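PDB 6KCW: alginate lyase from Chitinophaga sp. MD30, which probably cleaves the polysaccharide alginate by beta-elimination, as a bacterial member of polysaccharide lyase family 36. Local coordinates for residues I169-A181 with D192-I206. Residues are numbered along the deposited sequence; the frame is centred on the assembly and turned at random.
Sequences IKSNTGSNRDGRA and DTAIRWTTNDAQRLI
The indole of Trp197 lies between two isoleucines: CD1 of Ile169 sits over one face, 4.1 Å from the centroid of the six-membered ring in a CH-pi contact, and CG2 of Ile195 approaches the opposite face near its rim. At the ring edge, NE1 makes a weak, bent hydrogen bond to Lys170 O (2.8 Å), with Arg180 O also close to the ring plane. The methyl of Ala181 comes in obliquely against CZ2 of the indole. Leu116, Ile98 and Ile134 of the facing sheet touch the same indole, which thus belongs to the core of the beta sandwich.

Asn172 turns its amide into the chain that leaves strand 188-195. With CG in the cramped site between backbone N and carbonyl carbon (chi1 77°), OD1 accepts from Thr198 N at 2.7 Å and more weakly from Trp197 N, while ND2 donates to Thr198 O at 2.8 Å, nearly in the amide plane. Asn172 O in turn lies in the guanidinium plane of Arg204, whose NE reaches it at 3.0 Å with an N-H...O angle of 161°; NH1 of this arginine bonds to Glu243 O. Farther out, the type II' turn from Thr173 to Asn176 is tied down by Asp201, whose OD1 takes Gly174 N through its syn lone pair.

At the hairpin side, Ala181 and Thr193 form an antiparallel hydrogen-bonded pair. Beside it, the guanidinium of Arg180 and the carboxylate of Asp192 are nearly coplanar, joined by a salt bridge from NE to OD1 (3.0 Å). With OD1 accepting from, and ND2 donating to, the backbone of Thr198, the buried amide of Asn172 has its flip fixed, and the two irregular loops are cross-linked at the sandwich margin by side chains bonded to the other loop's backbone.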
# COMPACT_ATOMS: atom_id res chain seq x y z
N ILE A 169 -3.14 6.95 9.59
CA ILE A 169 -3.37 5.80 10.46
C ILE A 169 -3.08 6.20 11.90
O ILE A 169 -2.15 6.97 12.17
CB ILE A 169 -2.52 4.59 10.02
CG1 ILE A 169 -2.90 3.34 10.81
CG2 ILE A 169 -1.04 4.87 10.22
CD1 ILE A 169 -2.14 2.16 10.40
N LYS A 170 -3.89 5.69 12.82
CA LYS A 170 -3.72 5.95 14.24
C LYS A 170 -3.94 4.65 15.00
O LYS A 170 -4.96 3.98 14.78
CB LYS A 170 -4.69 7.03 14.71
CG LYS A 170 -4.64 7.38 16.18
CD LYS A 170 -5.92 8.13 16.52
CE LYS A 170 -5.69 9.21 17.57
NZ LYS A 170 -5.93 8.71 18.94
N SER A 171 -2.99 4.29 15.86
CA SER A 171 -3.15 3.13 16.73
C SER A 171 -4.38 3.27 17.62
O SER A 171 -4.78 4.37 18.01
CB SER A 171 -1.92 2.96 17.61
OG SER A 171 -0.75 3.04 16.83
N ASN A 172 -4.97 2.12 17.96
CA ASN A 172 -5.97 2.08 19.01
C ASN A 172 -5.25 1.78 20.32
O ASN A 172 -4.03 1.61 20.35
CB ASN A 172 -7.07 1.07 18.68
CG ASN A 172 -6.65 -0.39 18.90
OD1 ASN A 172 -5.98 -1.00 18.06
ND2 ASN A 172 -7.06 -0.96 20.03
N THR A 173 -5.99 1.78 21.42
CA THR A 173 -5.46 1.40 22.73
C THR A 173 -6.30 0.27 23.30
O THR A 173 -7.53 0.29 23.19
CB THR A 173 -5.49 2.57 23.72
OG1 THR A 173 -6.85 2.88 24.03
CG2 THR A 173 -4.84 3.79 23.15
N GLY A 174 -5.64 -0.71 23.91
CA GLY A 174 -6.35 -1.80 24.57
C GLY A 174 -7.38 -2.45 23.65
O GLY A 174 -7.10 -2.76 22.49
N SER A 175 -8.58 -2.68 24.18
CA SER A 175 -9.67 -3.21 23.37
C SER A 175 -10.60 -2.11 22.85
O SER A 175 -11.68 -2.42 22.36
CB SER A 175 -10.47 -4.25 24.17
OG SER A 175 -9.78 -5.49 24.21
N ASN A 176 -10.17 -0.85 22.92
CA ASN A 176 -10.97 0.30 22.49
C ASN A 176 -10.93 0.45 20.98
O ASN A 176 -9.98 0.05 20.29
CB ASN A 176 -10.47 1.60 23.12
CG ASN A 176 -10.45 1.55 24.64
OD1 ASN A 176 -11.49 1.37 25.28
ND2 ASN A 176 -9.26 1.71 25.22
N ARG A 177 -12.00 1.05 20.46
CA ARG A 177 -12.12 1.41 19.04
C ARG A 177 -11.74 2.86 18.84
O ARG A 177 -12.51 3.66 18.31
CB ARG A 177 -13.53 1.13 18.54
CG ARG A 177 -13.68 1.03 17.03
CD ARG A 177 -15.09 1.44 16.60
NE ARG A 177 -15.24 1.46 15.14
CZ ARG A 177 -15.92 2.40 14.48
NH1 ARG A 177 -16.50 3.40 15.14
NH2 ARG A 177 -16.02 2.36 13.16
N ASP A 178 -10.54 3.24 19.28
CA ASP A 178 -10.09 4.62 19.21
C ASP A 178 -8.97 4.82 18.19
O ASP A 178 -8.39 5.91 18.14
CB ASP A 178 -9.67 5.11 20.60
CG ASP A 178 -8.64 4.21 21.27
OD1 ASP A 178 -8.40 3.08 20.78
OD2 ASP A 178 -8.08 4.63 22.31
N GLY A 179 -8.68 3.82 17.36
CA GLY A 179 -7.73 4.00 16.28
C GLY A 179 -8.36 4.72 15.11
O GLY A 179 -9.46 5.27 15.19
N ARG A 180 -7.65 4.72 13.98
CA ARG A 180 -8.15 5.40 12.80
C ARG A 180 -7.49 4.81 11.56
O ARG A 180 -6.29 4.55 11.55
CB ARG A 180 -7.86 6.91 12.86
CG ARG A 180 -8.74 7.73 11.95
CD ARG A 180 -10.01 8.20 12.70
NE ARG A 180 -10.70 9.25 11.93
CZ ARG A 180 -10.66 10.54 12.23
NH1 ARG A 180 -10.00 10.97 13.29
NH2 ARG A 180 -11.32 11.42 11.47
N ALA A 181 -8.29 4.64 10.50
CA ALA A 181 -7.77 4.29 9.17
C ALA A 181 -8.38 5.24 8.15
O ALA A 181 -9.60 5.34 8.05
CB ALA A 181 -8.09 2.83 8.82
N ASP A 192 -12.58 6.91 5.88
CA ASP A 192 -12.16 7.68 7.06
C ASP A 192 -13.00 7.17 8.23
O ASP A 192 -14.08 7.69 8.51
CB ASP A 192 -12.34 9.18 6.84
CG ASP A 192 -12.10 10.00 8.11
OD1 ASP A 192 -11.32 9.55 8.98
OD2 ASP A 192 -12.69 11.09 8.24
N THR A 193 -12.50 6.12 8.88
CA THR A 193 -13.25 5.44 9.92
C THR A 193 -12.41 5.29 11.18
O THR A 193 -11.19 5.11 11.12
CB THR A 193 -13.71 4.05 9.50
OG1 THR A 193 -14.37 3.41 10.61
CG2 THR A 193 -12.52 3.20 9.10
N ALA A 194 -13.09 5.34 12.33
CA ALA A 194 -12.44 4.87 13.54
C ALA A 194 -12.39 3.35 13.47
O ALA A 194 -13.17 2.71 12.76
CB ALA A 194 -13.18 5.38 14.77
N ILE A 195 -11.44 2.76 14.19
CA ILE A 195 -11.11 1.36 13.98
C ILE A 195 -10.39 0.83 15.21
O ILE A 195 -9.78 1.59 15.97
CB ILE A 195 -10.24 1.19 12.70
CG1 ILE A 195 -10.27 -0.24 12.18
CG2 ILE A 195 -8.81 1.61 12.98
CD1 ILE A 195 -9.39 -0.46 10.96
N ARG A 196 -10.47 -0.48 15.41
CA ARG A 196 -9.66 -1.19 16.39
C ARG A 196 -8.65 -2.01 15.60
O ARG A 196 -9.04 -2.86 14.79
CB ARG A 196 -10.56 -2.07 17.27
CG ARG A 196 -9.85 -2.99 18.26
CD ARG A 196 -10.81 -3.44 19.35
NE ARG A 196 -11.98 -4.13 18.81
CZ ARG A 196 -12.84 -4.85 19.54
NH1 ARG A 196 -12.67 -4.99 20.86
NH2 ARG A 196 -13.86 -5.45 18.95
N TRP A 197 -7.36 -1.72 15.80
CA TRP A 197 -6.30 -2.46 15.13
C TRP A 197 -5.88 -3.70 15.91
O TRP A 197 -5.69 -4.77 15.33
CB TRP A 197 -5.05 -1.60 14.93
CG TRP A 197 -5.26 -0.43 14.05
CD1 TRP A 197 -5.39 0.86 14.44
CD2 TRP A 197 -5.36 -0.44 12.62
NE1 TRP A 197 -5.57 1.66 13.34
CE2 TRP A 197 -5.55 0.89 12.21
CE3 TRP A 197 -5.30 -1.44 11.65
CZ2 TRP A 197 -5.69 1.25 10.87
CZ3 TRP A 197 -5.44 -1.09 10.32
CH2 TRP A 197 -5.63 0.25 9.94
N THR A 198 -5.73 -3.55 17.23
CA THR A 198 -5.13 -4.57 18.07
C THR A 198 -5.90 -4.64 19.39
O THR A 198 -6.54 -3.66 19.81
CB THR A 198 -3.65 -4.25 18.35
OG1 THR A 198 -3.56 -2.97 18.98
CG2 THR A 198 -2.85 -4.19 17.06
N THR A 199 -5.84 -5.81 20.04
CA THR A 199 -6.20 -5.89 21.45
C THR A 199 -5.00 -6.16 22.34
O THR A 199 -5.12 -6.05 23.57
CB THR A 199 -7.29 -6.95 21.69
OG1 THR A 199 -7.00 -8.13 20.94
CG2 THR A 199 -8.66 -6.40 21.28
N ASN A 200 -3.84 -6.47 21.76
CA ASN A 200 -2.58 -6.62 22.48
C ASN A 200 -1.79 -5.32 22.37
O ASN A 200 -1.32 -4.98 21.28
CB ASN A 200 -1.78 -7.79 21.90
CG ASN A 200 -0.38 -7.88 22.48
OD1 ASN A 200 -0.12 -7.47 23.60
ND2 ASN A 200 0.54 -8.43 21.69
N ASP A 201 -1.62 -4.62 23.50
CA ASP A 201 -0.92 -3.33 23.52
C ASP A 201 0.56 -3.45 23.14
O ASP A 201 1.15 -2.45 22.73
CB ASP A 201 -1.01 -2.68 24.90
CG ASP A 201 -2.35 -2.03 25.17
OD1 ASP A 201 -3.05 -1.68 24.20
OD2 ASP A 201 -2.70 -1.88 26.37
N ALA A 202 1.18 -4.62 23.28
CA ALA A 202 2.56 -4.77 22.86
C ALA A 202 2.71 -4.78 21.34
O ALA A 202 3.83 -4.74 20.84
CB ALA A 202 3.17 -6.07 23.43
N GLN A 203 1.60 -4.83 20.61
CA GLN A 203 1.61 -4.84 19.15
C GLN A 203 0.83 -3.67 18.55
O GLN A 203 0.47 -3.72 17.38
CB GLN A 203 1.03 -6.17 18.64
CG GLN A 203 1.87 -7.42 18.95
CD GLN A 203 3.23 -7.40 18.26
OE1 GLN A 203 3.49 -6.58 17.37
NE2 GLN A 203 4.12 -8.28 18.69
N ARG A 204 0.54 -2.62 19.33
CA ARG A 204 -0.37 -1.57 18.87
C ARG A 204 0.30 -0.54 17.97
O ARG A 204 -0.42 0.23 17.32
CB ARG A 204 -0.98 -0.83 20.06
CG ARG A 204 0.06 -0.28 21.01
CD ARG A 204 -0.62 0.30 22.24
NE ARG A 204 -1.38 1.47 21.84
CZ ARG A 204 -0.95 2.72 21.96
NH1 ARG A 204 0.23 2.97 22.50
NH2 ARG A 204 -1.71 3.71 21.55
N LEU A 205 1.63 -0.52 17.89
CA LEU A 205 2.35 0.55 17.22
C LEU A 205 2.41 0.35 15.71
O LEU A 205 2.52 -0.77 15.21
CB LEU A 205 3.77 0.66 17.77
CG LEU A 205 3.77 0.97 19.26
CD1 LEU A 205 5.17 1.22 19.79
CD2 LEU A 205 2.89 2.15 19.51
N ILE A 206 2.33 1.46 14.98
CA ILE A 206 2.72 1.45 13.58
C ILE A 206 4.21 1.16 13.52
O ILE A 206 5.03 1.89 14.10
CB ILE A 206 2.39 2.78 12.89
CG1 ILE A 206 0.89 3.04 12.93
CG2 ILE A 206 2.87 2.75 11.47
CD1 ILE A 206 0.57 4.36 13.50
O HOH W 1 -2.83 -0.04 17.08
O HOH W 2 -4.23 -3.23 21.76
O HOH W 3 -7.51 -5.81 25.16